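Acetyltransferase-like, GNAT family (PDB 3EY5) belongs to the GNAT family of acetyltransferases and probably transfers an acetyl group to an amine of its substrate. Local coordinates at residues 128-139 with 150-161; 60-68 with 78-86. All coordinates share one frame; numbering follows the deposited sequence. Where two conformers were deposited one is given.

How the interactions relate
From the N terminus, interaction 2 comes first: strand 60-69 turns back into strand 74-81, and the pairing of 60-68 with 78-86 closes that hairpin before the chain enters helix 90-101. Interaction 1 opens only later, after helix 116-127, where 128-139 leads out of the helix and the strand part of 150-161 returns antiparallel beside it. The two loops therefore follow one another in series, neither nested nor crossed. They work on one mixed sheet from opposite sides of the chain's centre, about 21 Å between their centres, with strand 106-110 lying between strands 74-81 and 149-156. Together they illustrate how local antiparallel pairings on either side of a parallel crossover build one mixed sheet.

Interaction 1 of 2, residues 128-139 with 150-161; sequences HGFTLWEKDYYQ and PMYLMVHGNLDA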
loop_
_atom_site.group_PDB
_atom_site.type_symbol
_atom_site.label_atom_id
_atom_site.label_comp_id
_atom_site.label_asym_id
_atom_site.label_seq_id
_atom_site.Cartn_x
_atom_site.Cartn_y
_atom_site.Cartn_z
ATOM N N HIS A 128 4.098 -1.924 -15.126
ATOM C CA HIS A 128 4.461 -0.591 -14.712
ATOM C C HIS A 128 5.712 -0.559 -13.869
ATOM O O HIS A 128 5.873 0.326 -13.020
ATOM C CB HIS A 128 3.275 0.150 -14.085
ATOM C CG HIS A 128 2.131 0.331 -15.035
ATOM N ND1 HIS A 128 1.042 -0.518 -15.061
ATOM C CD2 HIS A 128 1.937 1.221 -16.034
ATOM C CE1 HIS A 128 0.214 -0.141 -16.014
ATOM N NE2 HIS A 128 0.733 0.912 -16.621
ATOM N N GLY A 129 6.606 -1.517 -14.126
ATOM C CA GLY A 129 7.970 -1.456 -13.630
ATOM C C GLY A 129 8.276 -2.000 -12.253
ATOM O O GLY A 129 9.350 -1.721 -11.720
ATOM N N PHE A 130 7.352 -2.782 -11.684
ATOM C CA PHE A 130 7.628 -3.547 -10.477
ATOM C C PHE A 130 8.122 -4.936 -10.842
ATOM O O PHE A 130 7.615 -5.563 -11.786
ATOM C CB PHE A 130 6.386 -3.634 -9.571
ATOM C CG PHE A 130 6.034 -2.335 -8.917
ATOM C CD1 PHE A 130 6.313 -2.137 -7.577
ATOM C CD2 PHE A 130 5.431 -1.302 -9.640
ATOM C CE1 PHE A 130 5.978 -0.940 -6.932
ATOM C CE2 PHE A 130 5.107 -0.082 -9.007
ATOM C CZ PHE A 130 5.389 0.096 -7.646
ATOM N N THR A 131 9.108 -5.405 -10.079
ATOM C CA THR A 131 9.629 -6.753 -10.174
ATOM C C THR A 131 8.949 -7.639 -9.135
ATOM O O THR A 131 8.897 -7.281 -7.943
ATOM C CB THR A 131 11.152 -6.784 -9.908
ATOM O OG1 THR A 131 11.822 -5.948 -10.862
ATOM C CG2 THR A 131 11.707 -8.191 -10.071
ATOM N N LEU A 132 8.451 -8.794 -9.589
ATOM C CA LEU A 132 7.906 -9.803 -8.677
ATOM C C LEU A 132 8.988 -10.605 -7.926
ATOM O O LEU A 132 9.841 -11.218 -8.551
ATOM C CB LEU A 132 6.992 -10.766 -9.424
ATOM C CG LEU A 132 6.391 -11.857 -8.522
ATOM C CD1 LEU A 132 5.475 -11.225 -7.489
ATOM C CD2 LEU A 132 5.646 -12.904 -9.352
ATOM N N TRP A 133 8.944 -10.583 -6.587
ATOM C CA TRP A 133 9.783 -11.434 -5.754
ATOM C C TRP A 133 9.058 -12.733 -5.400
ATOM O O TRP A 133 7.976 -12.722 -4.768
ATOM C CB TRP A 133 10.194 -10.673 -4.500
ATOM C CG TRP A 133 11.287 -9.672 -4.770
ATOM C CD1 TRP A 133 11.850 -9.345 -6.012
ATOM C CD2 TRP A 133 11.957 -8.862 -3.811
ATOM N NE1 TRP A 133 12.812 -8.381 -5.848
ATOM C CE2 TRP A 133 12.905 -8.068 -4.517
ATOM C CE3 TRP A 133 11.850 -8.714 -2.422
ATOM C CZ2 TRP A 133 13.725 -7.143 -3.874
ATOM C CZ3 TRP A 133 12.664 -7.789 -1.792
ATOM C CH2 TRP A 133 13.590 -7.021 -2.515
ATOM N N GLU A 134 9.646 -13.847 -5.835
ATOM C CA GLU A 134 9.110 -15.192 -5.615
ATOM C C GLU A 134 9.552 -15.762 -4.268
ATOM O O GLU A 134 9.945 -16.928 -4.194
ATOM C CB GLU A 134 9.629 -16.132 -6.707
ATOM C CG GLU A 134 9.855 -15.483 -8.062
ATOM C CD GLU A 134 8.721 -15.775 -9.016
ATOM O OE1 GLU A 134 8.935 -15.671 -10.251
ATOM O OE2 GLU A 134 7.619 -16.121 -8.522
ATOM N N LYS A 135 9.539 -14.956 -3.224
ATOM C CA LYS A 135 10.005 -15.427 -1.948
ATOM C C LYS A 135 8.753 -15.866 -1.222
ATOM O O LYS A 135 7.677 -15.373 -1.503
ATOM C CB LYS A 135 10.741 -14.289 -1.224
ATOM C CG LYS A 135 11.992 -13.837 -1.977
ATOM C CD LYS A 135 13.150 -14.753 -1.621
ATOM C CE LYS A 135 14.258 -14.771 -2.650
ATOM N NZ LYS A 135 15.431 -15.518 -2.016
ATOM N N ASP A 136 8.886 -16.795 -0.295
ATOM C CA ASP A 136 7.727 -17.306 0.407
ATOM C C ASP A 136 7.279 -16.301 1.508
ATOM O O ASP A 136 7.398 -16.576 2.704
ATOM C CB ASP A 136 8.055 -18.677 1.019
ATOM C CG ASP A 136 6.820 -19.376 1.598
ATOM O OD1 ASP A 136 5.683 -19.083 1.128
ATOM O OD2 ASP A 136 6.981 -20.222 2.525
ATOM N N TYR A 137 6.762 -15.150 1.090
ATOM C CA TYR A 137 6.316 -14.110 2.003
ATOM C C TYR A 137 4.883 -14.386 2.576
ATOM O O TYR A 137 4.011 -14.938 1.875
ATOM C CB TYR A 137 6.333 -12.770 1.271
ATOM C CG TYR A 137 5.901 -11.634 2.180
ATOM C CD1 TYR A 137 6.727 -11.198 3.206
ATOM C CD2 TYR A 137 4.682 -11.007 2.011
ATOM C CE1 TYR A 137 6.349 -10.149 4.075
ATOM C CE2 TYR A 137 4.281 -9.967 2.867
ATOM C CZ TYR A 137 5.115 -9.560 3.917
ATOM O OH TYR A 137 4.739 -8.513 4.776
ATOM N N TYR A 138 4.666 -13.972 3.827
ATOM C CA TYR A 138 3.356 -13.985 4.499
ATOM C C TYR A 138 3.074 -12.648 5.154
ATOM O O TYR A 138 3.938 -12.109 5.853
ATOM C CB TYR A 138 3.312 -15.083 5.586
ATOM C CG TYR A 138 3.161 -16.472 4.981
ATOM C CD1 TYR A 138 4.277 -17.189 4.567
ATOM C CD2 TYR A 138 1.894 -17.038 4.782
ATOM C CE1 TYR A 138 4.145 -18.432 3.968
ATOM C CE2 TYR A 138 1.751 -18.285 4.206
ATOM C CZ TYR A 138 2.881 -18.966 3.798
ATOM O OH TYR A 138 2.764 -20.202 3.235
ATOM N N GLN A 139 1.882 -12.101 4.932
ATOM C CA GLN A 139 1.434 -10.949 5.694
ATOM C C GLN A 139 0.875 -11.409 7.050
ATOM O O GLN A 139 -0.130 -12.130 7.091
ATOM C CB GLN A 139 0.352 -10.195 4.926
ATOM C CG GLN A 139 -0.070 -8.894 5.617
ATOM C CD GLN A 139 -1.346 -8.340 5.032
ATOM O OE1 GLN A 139 -2.364 -8.244 5.720
ATOM N NE2 GLN A 139 -1.317 -8.007 3.755
ATOM N N PRO A 150 -0.619 -15.689 2.690
ATOM C CA PRO A 150 0.442 -15.910 1.704
ATOM C C PRO A 150 0.397 -14.768 0.673
ATOM O O PRO A 150 -0.683 -14.381 0.277
ATOM C CB PRO A 150 0.065 -17.250 1.059
ATOM C CG PRO A 150 -1.134 -17.773 1.830
ATOM C CD PRO A 150 -1.755 -16.611 2.536
HETATM N N MSE A 151 1.537 -14.178 0.326
HETATM C CA MSE A 151 1.562 -13.044 -0.601
HETATM C C MSE A 151 2.881 -13.072 -1.258
HETATM O O MSE A 151 3.721 -13.890 -0.921
HETATM C CB MSE A 151 1.471 -11.718 0.137
HETATM C CG MSE A 151 0.318 -11.689 1.060
HETATM SE SE MSE A 151 -1.302 -11.078 0.170
HETATM C CE MSE A 151 -1.168 -9.601 1.398
ATOM N N TYR A 152 3.086 -12.164 -2.194
ATOM C CA TYR A 152 4.417 -11.954 -2.762
ATOM C C TYR A 152 4.696 -10.496 -2.583
ATOM O O TYR A 152 3.781 -9.662 -2.588
ATOM C CB TYR A 152 4.459 -12.289 -4.260
ATOM C CG TYR A 152 4.537 -13.765 -4.569
ATOM C CD1 TYR A 152 5.212 -14.656 -3.691
ATOM C CD2 TYR A 152 3.991 -14.279 -5.747
ATOM C CE1 TYR A 152 5.306 -16.026 -3.984
ATOM C CE2 TYR A 152 4.082 -15.633 -6.051
ATOM C CZ TYR A 152 4.727 -16.495 -5.172
ATOM O OH TYR A 152 4.796 -17.833 -5.469
ATOM N N LEU A 153 5.964 -10.172 -2.486
ATOM C CA LEU A 153 6.364 -8.758 -2.525
ATOM C C LEU A 153 6.687 -8.408 -3.969
ATOM O O LEU A 153 7.111 -9.257 -4.754
ATOM C CB LEU A 153 7.589 -8.495 -1.664
ATOM C CG LEU A 153 7.519 -8.762 -0.161
ATOM C CD1 LEU A 153 8.947 -8.482 0.393
ATOM C CD2 LEU A 153 6.439 -7.858 0.532
HETATM N N MSE A 154 6.491 -7.146 -4.296
HETATM C CA MSE A 154 6.819 -6.649 -5.617
HETATM C C MSE A 154 7.531 -5.354 -5.388
HETATM O O MSE A 154 7.125 -4.574 -4.523
HETATM C CB MSE A 154 5.553 -6.438 -6.430
HETATM C CG MSE A 154 4.909 -7.735 -6.843
HETATM SE SE MSE A 154 3.724 -7.416 -8.293
HETATM C CE MSE A 154 5.113 -7.145 -9.645
ATOM N N VAL A 155 8.616 -5.157 -6.140
ATOM C CA VAL A 155 9.530 -4.059 -5.867
ATOM C C VAL A 155 9.796 -3.192 -7.090
ATOM O O VAL A 155 10.000 -3.689 -8.195
ATOM C CB VAL A 155 10.863 -4.603 -5.255
ATOM C CG1 VAL A 155 11.776 -3.460 -4.821
ATOM C CG2 VAL A 155 10.526 -5.472 -4.058
ATOM N N HIS A 156 9.795 -1.886 -6.900
ATOM C CA HIS A 156 10.186 -1.001 -7.985
ATOM C C HIS A 156 11.444 -0.318 -7.485
ATOM O O HIS A 156 11.437 0.249 -6.390
ATOM C CB HIS A 156 9.078 0.025 -8.289
ATOM C CG HIS A 156 9.482 1.064 -9.287
ATOM N ND1 HIS A 156 9.348 0.880 -10.645
ATOM C CD2 HIS A 156 10.019 2.298 -9.124
ATOM C CE1 HIS A 156 9.779 1.957 -11.282
ATOM N NE2 HIS A 156 10.194 2.832 -10.380
ATOM N N GLY A 157 12.534 -0.417 -8.246
ATOM C CA GLY A 157 13.803 0.195 -7.848
ATOM C C GLY A 157 14.918 -0.820 -7.596
ATOM O O GLY A 157 14.728 -2.016 -7.778
ATOM N N ASN A 158 16.076 -0.341 -7.159
ATOM C CA ASN A 158 17.283 -1.172 -7.047
ATOM C C ASN A 158 17.313 -1.841 -5.677
ATOM O O ASN A 158 17.904 -1.323 -4.711
ATOM C CB ASN A 158 18.556 -0.336 -7.377
ATOM C CG ASN A 158 19.903 -1.025 -6.955
ATOM O OD1 ASN A 158 20.779 -0.383 -6.347
ATOM N ND2 ASN A 158 20.071 -2.309 -7.306
ATOM N N LEU A 159 16.584 -2.951 -5.580
ATOM C CA LEU A 159 16.704 -3.878 -4.445
ATOM C C LEU A 159 16.781 -5.279 -5.060
ATOM O O LEU A 159 16.068 -5.579 -5.998
ATOM C CB LEU A 159 15.523 -3.750 -3.473
ATOM C CG LEU A 159 15.360 -2.462 -2.643
ATOM C CD1 LEU A 159 13.963 -2.337 -2.066
ATOM C CD2 LEU A 159 16.366 -2.332 -1.508
ATOM N N ASP A 160 17.691 -6.113 -4.586
ATOM C CA ASP A 160 17.753 -7.467 -5.110
ATOM C C ASP A 160 17.213 -8.460 -4.063
ATOM O O ASP A 160 17.568 -8.435 -2.861
ATOM C CB ASP A 160 19.153 -7.813 -5.674
ATOM C CG ASP A 160 19.462 -7.090 -7.026
ATOM O OD1 ASP A 160 18.630 -6.277 -7.491
ATOM O OD2 ASP A 160 20.538 -7.331 -7.629
ATOM N N ALA A 161 16.299 -9.301 -4.536
ATOM C CA ALA A 161 15.552 -10.209 -3.678
ATOM C C ALA A 161 16.518 -11.053 -2.864
ATOM O O ALA A 161 16.339 -11.254 -1.653
ATOM C CB ALA A 161 14.652 -11.105 -4.530
HETATM O O HOH W 1 7.813 -12.326 -2.325
#
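Thr131 and Val155 form a hydrogen-bonded pair, Thr131 N 2.7 Å from Val155 O, in the C-terminal part of the GNAT sheet, where strands 131-134 and 136-139, on the two sides of a corner at Lys135, each pair antiparallel with strand 150-156, the second at a wider slant. Near the corner a water bridges the strands, donating to Trp133 O and Lys135 O and accepting from Leu153 N at 2.8 Å.

The indole of Trp133 is clamped between two methyl groups: Val155 CG2 stands 3.5 Å from the centroid of the six-membered ring, while Ala161 CB covers the opposite face, 3.4 Å from the centroid of the five-membered ring. With CG anti to the carbonyl carbon (chi1 -77°), the ring reaches the loop after strand 149-156, where Leu159 O meets its edge. An alanine here would remove both CH-pi contacts and is likely to leave a gap between the strand and the start of helix 161-176. Farther along, Leu153 CD2 sits over the centre of the Tyr137 ring, 3.8 Å from its centroid. At the other end His156 CB lies over the Phe130 face, and His156 ND1 donates to Gly129 O at 2.8 Å, from above the carbonyl plane.

Met154 packs on helix 116-127, Tyr137 and Leu153 meet Tyr165 of helix 161-176, and strand 106-110 borders strand 149-156.

Interaction 2 of 2, residues 60-68 with 78-86; sequences LPIGFITYW and HFATNPALR
Phe64 and His78 lie side by side and point the same way on one face of an antiparallel beta hairpin, part of the central GNAT sheet. The Phe64 ring reaches across the strands: CE1 comes 3.7 Å from His78 CB, which lies at the ring edge, and CE2 meets Ala80 CB at the same distance. Its CG sits between the backbone N and the carbonyl carbon (chi1 78°), which carries the ring over the backbone of the partner strand, with Ala80 N above its rim. Helix 15-28 covers this side through Met21 and Leu25, and the imidazole of His78 is held at NE2 by the carbonyl of Glu33.

On the other face, Ile65 and Phe79 meet at a slant, Ile65 CD1 touching Phe79 CD2 at 3.4 Å beneath helix 90-101. Gly63 opposes Thr81 there with CA atoms only 4.0 Å apart; a CB on Gly63 would run into Ala80 O. Toward strand 50-57, Ile62 and Gly63 both face Ile55, a classic beta bulge. The Leu85 and Ile62 side chains cross at about a right angle, Leu85 CD2 tight against Ile62 CB. Beyond the strand, Asn82 forms an Asx turn. At the opposite end Thr66 turns its hydroxyl onto the neighbouring strand, where OG1 accepts from His78 N at 2.8 Å.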
loop_
_atom_site.group_PDB
_atom_site.type_symbol
_atom_site.label_atom_id
_atom_site.label_comp_id
_atom_site.label_asym_id
_atom_site.label_seq_id
_atom_site.Cartn_x
_atom_site.Cartn_y
_atom_site.Cartn_z
ATOM N N LEU A 60 -9.872 17.214 -7.618
ATOM C CA LEU A 60 -10.784 16.072 -7.443
ATOM C C LEU A 60 -10.082 14.948 -6.655
ATOM O O LEU A 60 -9.105 14.369 -7.125
ATOM C CB LEU A 60 -11.280 15.538 -8.798
ATOM C CG LEU A 60 -12.641 14.836 -8.929
ATOM C CD1 LEU A 60 -12.588 13.752 -9.993
ATOM C CD2 LEU A 60 -13.162 14.235 -7.638
ATOM N N PRO A 61 -10.584 14.635 -5.452
ATOM C CA PRO A 61 -10.017 13.491 -4.726
ATOM C C PRO A 61 -10.484 12.205 -5.423
ATOM O O PRO A 61 -11.686 12.030 -5.610
ATOM C CB PRO A 61 -10.640 13.616 -3.326
ATOM C CG PRO A 61 -11.427 14.921 -3.327
ATOM C CD PRO A 61 -11.715 15.251 -4.738
ATOM N N ILE A 62 -9.546 11.356 -5.846
ATOM C CA ILE A 62 -9.855 10.159 -6.634
ATOM C C ILE A 62 -9.354 8.889 -5.945
ATOM O O ILE A 62 -9.638 7.779 -6.402
ATOM C CB ILE A 62 -9.226 10.208 -8.071
ATOM C CG1 ILE A 62 -7.711 9.944 -8.027
ATOM C CG2 ILE A 62 -9.623 11.540 -8.842
ATOM C CD1 ILE A 62 -6.954 10.516 -9.212
ATOM N N GLY A 63 -8.599 9.054 -4.858
ATOM C CA GLY A 63 -7.948 7.927 -4.197
ATOM C C GLY A 63 -7.180 8.266 -2.938
ATOM O O GLY A 63 -7.205 9.409 -2.446
ATOM N N PHE A 64 -6.559 7.238 -2.368
ATOM C CA PHE A 64 -5.693 7.397 -1.198
ATOM C C PHE A 64 -4.580 6.381 -1.341
ATOM O O PHE A 64 -4.702 5.401 -2.089
ATOM C CB PHE A 64 -6.442 7.217 0.151
ATOM C CG PHE A 64 -6.700 5.770 0.512
ATOM C CD1 PHE A 64 -5.759 5.044 1.225
ATOM C CD2 PHE A 64 -7.849 5.133 0.081
ATOM C CE1 PHE A 64 -5.975 3.683 1.535
ATOM C CE2 PHE A 64 -8.086 3.781 0.384
ATOM C CZ PHE A 64 -7.134 3.053 1.113
ATOM N N ILE A 65 -3.493 6.625 -0.632
ATOM C CA ILE A 65 -2.423 5.674 -0.548
ATOM C C ILE A 65 -1.787 5.916 0.786
ATOM O O ILE A 65 -1.639 7.061 1.235
ATOM C CB ILE A 65 -1.373 5.870 -1.710
ATOM C CG1 ILE A 65 -0.142 4.959 -1.532
ATOM C CG2 ILE A 65 -0.899 7.331 -1.797
ATOM C CD1 ILE A 65 0.406 4.441 -2.862
ATOM N N THR A 66 -1.418 4.836 1.439
ATOM C CA THR A 66 -0.738 4.936 2.712
ATOM C C THR A 66 0.578 4.218 2.506
ATOM O O THR A 66 0.642 3.214 1.771
ATOM C CB THR A 66 -1.554 4.202 3.850
ATOM O OG1 THR A 66 -1.712 2.813 3.524
ATOM C CG2 THR A 66 -2.887 4.771 3.945
ATOM N N TYR A 67 1.630 4.760 3.092
ATOM C CA TYR A 67 2.916 4.145 2.980
ATOM C C TYR A 67 3.778 4.448 4.197
ATOM O O TYR A 67 3.559 5.414 4.950
ATOM C CB TYR A 67 3.609 4.559 1.659
ATOM C CG TYR A 67 4.057 5.993 1.636
ATOM C CD1 TYR A 67 5.255 6.366 2.226
ATOM C CD2 TYR A 67 3.263 6.993 1.046
ATOM C CE1 TYR A 67 5.674 7.677 2.232
ATOM C CE2 TYR A 67 3.685 8.345 1.043
ATOM C CZ TYR A 67 4.882 8.664 1.654
ATOM O OH TYR A 67 5.331 9.948 1.671
ATOM N N TRP A 68 4.777 3.600 4.374
ATOM C CA TRP A 68 5.773 3.787 5.392
ATOM C C TRP A 68 7.103 4.154 4.751
ATOM O O TRP A 68 7.508 3.613 3.709
ATOM C CB TRP A 68 5.971 2.511 6.179
ATOM C CG TRP A 68 4.769 2.055 6.891
ATOM C CD1 TRP A 68 3.651 1.483 6.325
ATOM C CD2 TRP A 68 4.532 2.106 8.302
ATOM N NE1 TRP A 68 2.741 1.188 7.285
ATOM C CE2 TRP A 68 3.249 1.556 8.518
ATOM C CE3 TRP A 68 5.273 2.588 9.407
ATOM C CZ2 TRP A 68 2.693 1.427 9.794
ATOM C CZ3 TRP A 68 4.714 2.476 10.692
ATOM C CH2 TRP A 68 3.438 1.900 10.872
ATOM N N HIS A 78 -1.666 0.487 1.944
ATOM C CA HIS A 78 -2.864 0.389 1.127
ATOM C C HIS A 78 -2.891 1.417 0.049
ATOM O O HIS A 78 -2.345 2.503 0.174
ATOM C CB HIS A 78 -4.119 0.553 1.957
ATOM C CG HIS A 78 -4.301 -0.518 2.969
ATOM N ND1 HIS A 78 -4.029 -0.331 4.302
ATOM C CD2 HIS A 78 -4.695 -1.797 2.839
ATOM C CE1 HIS A 78 -4.265 -1.448 4.960
ATOM N NE2 HIS A 78 -4.675 -2.355 4.095
ATOM N N PHE A 79 -3.554 1.037 -1.021
ATOM C CA PHE A 79 -3.624 1.854 -2.170
ATOM C C PHE A 79 -4.958 1.537 -2.853
ATOM O O PHE A 79 -5.206 0.388 -3.196
ATOM C CB PHE A 79 -2.448 1.497 -3.079
ATOM C CG PHE A 79 -2.508 2.143 -4.404
ATOM C CD1 PHE A 79 -2.613 1.362 -5.562
ATOM C CD2 PHE A 79 -2.471 3.524 -4.516
ATOM C CE1 PHE A 79 -2.686 1.967 -6.839
ATOM C CE2 PHE A 79 -2.525 4.151 -5.783
ATOM C CZ PHE A 79 -2.633 3.371 -6.945
ATOM N N ALA A 80 -5.800 2.556 -3.039
ATOM C CA ALA A 80 -7.074 2.360 -3.723
ATOM C C ALA A 80 -7.561 3.635 -4.387
ATOM O O ALA A 80 -7.360 4.735 -3.870
ATOM C CB ALA A 80 -8.141 1.829 -2.740
ATOM N N THR A 81 -8.171 3.486 -5.552
ATOM C CA THR A 81 -8.878 4.602 -6.210
ATOM C C THR A 81 -10.382 4.377 -6.116
ATOM O O THR A 81 -10.833 3.242 -5.907
ATOM C CB THR A 81 -8.509 4.686 -7.698
ATOM O OG1 THR A 81 -8.847 3.431 -8.322
ATOM C CG2 THR A 81 -6.991 4.975 -7.872
ATOM N N ASN A 82 -11.151 5.448 -6.286
ATOM C CA ASN A 82 -12.601 5.394 -6.270
ATOM C C ASN A 82 -13.201 4.493 -7.380
ATOM O O ASN A 82 -12.951 4.720 -8.566
ATOM C CB ASN A 82 -13.173 6.806 -6.358
ATOM C CG ASN A 82 -14.626 6.876 -5.905
ATOM O OD1 ASN A 82 -15.508 6.207 -6.447
ATOM N ND2 ASN A 82 -14.873 7.690 -4.899
ATOM N N PRO A 83 -13.997 3.474 -6.984
ATOM C CA PRO A 83 -14.507 2.482 -7.946
ATOM C C PRO A 83 -15.472 3.071 -8.995
ATOM O O PRO A 83 -15.654 2.474 -10.054
ATOM C CB PRO A 83 -15.196 1.428 -7.061
ATOM C CG PRO A 83 -15.452 2.102 -5.759
ATOM C CD PRO A 83 -14.381 3.149 -5.590
ATOM N N ALA A 84 -16.056 4.236 -8.714
ATOM C CA ALA A 84 -16.837 4.969 -9.722
ATOM C C ALA A 84 -15.955 5.354 -10.922
ATOM O O ALA A 84 -16.402 5.362 -12.070
ATOM C CB ALA A 84 -17.463 6.214 -9.109
ATOM N N LEU A 85 -14.687 5.631 -10.664
ATOM C CA LEU A 85 -13.771 5.979 -11.733
ATOM C C LEU A 85 -13.232 4.767 -12.497
ATOM O O LEU A 85 -12.180 4.850 -13.129
ATOM C CB LEU A 85 -12.606 6.793 -11.165
ATOM C CG LEU A 85 -12.757 8.248 -10.729
ATOM C CD1 LEU A 85 -14.109 8.584 -10.146
ATOM C CD2 LEU A 85 -11.668 8.516 -9.713
ATOM N N ARG A 86 -13.947 3.646 -12.462
ATOM C CA ARG A 86 -13.459 2.404 -13.095
ATOM C C ARG A 86 -13.184 2.501 -14.598
ATOM O O ARG A 86 -13.822 3.277 -15.307
ATOM C CB ARG A 86 -14.416 1.244 -12.833
ATOM C CG ARG A 86 -15.862 1.502 -13.199
ATOM C CD ARG A 86 -16.686 0.558 -12.388
ATOM N NE ARG A 86 -18.106 0.870 -12.396
ATOM C CZ ARG A 86 -18.886 0.805 -13.473
ATOM N NH1 ARG A 86 -18.379 0.476 -14.661
ATOM N NH2 ARG A 86 -20.181 1.097 -13.363
#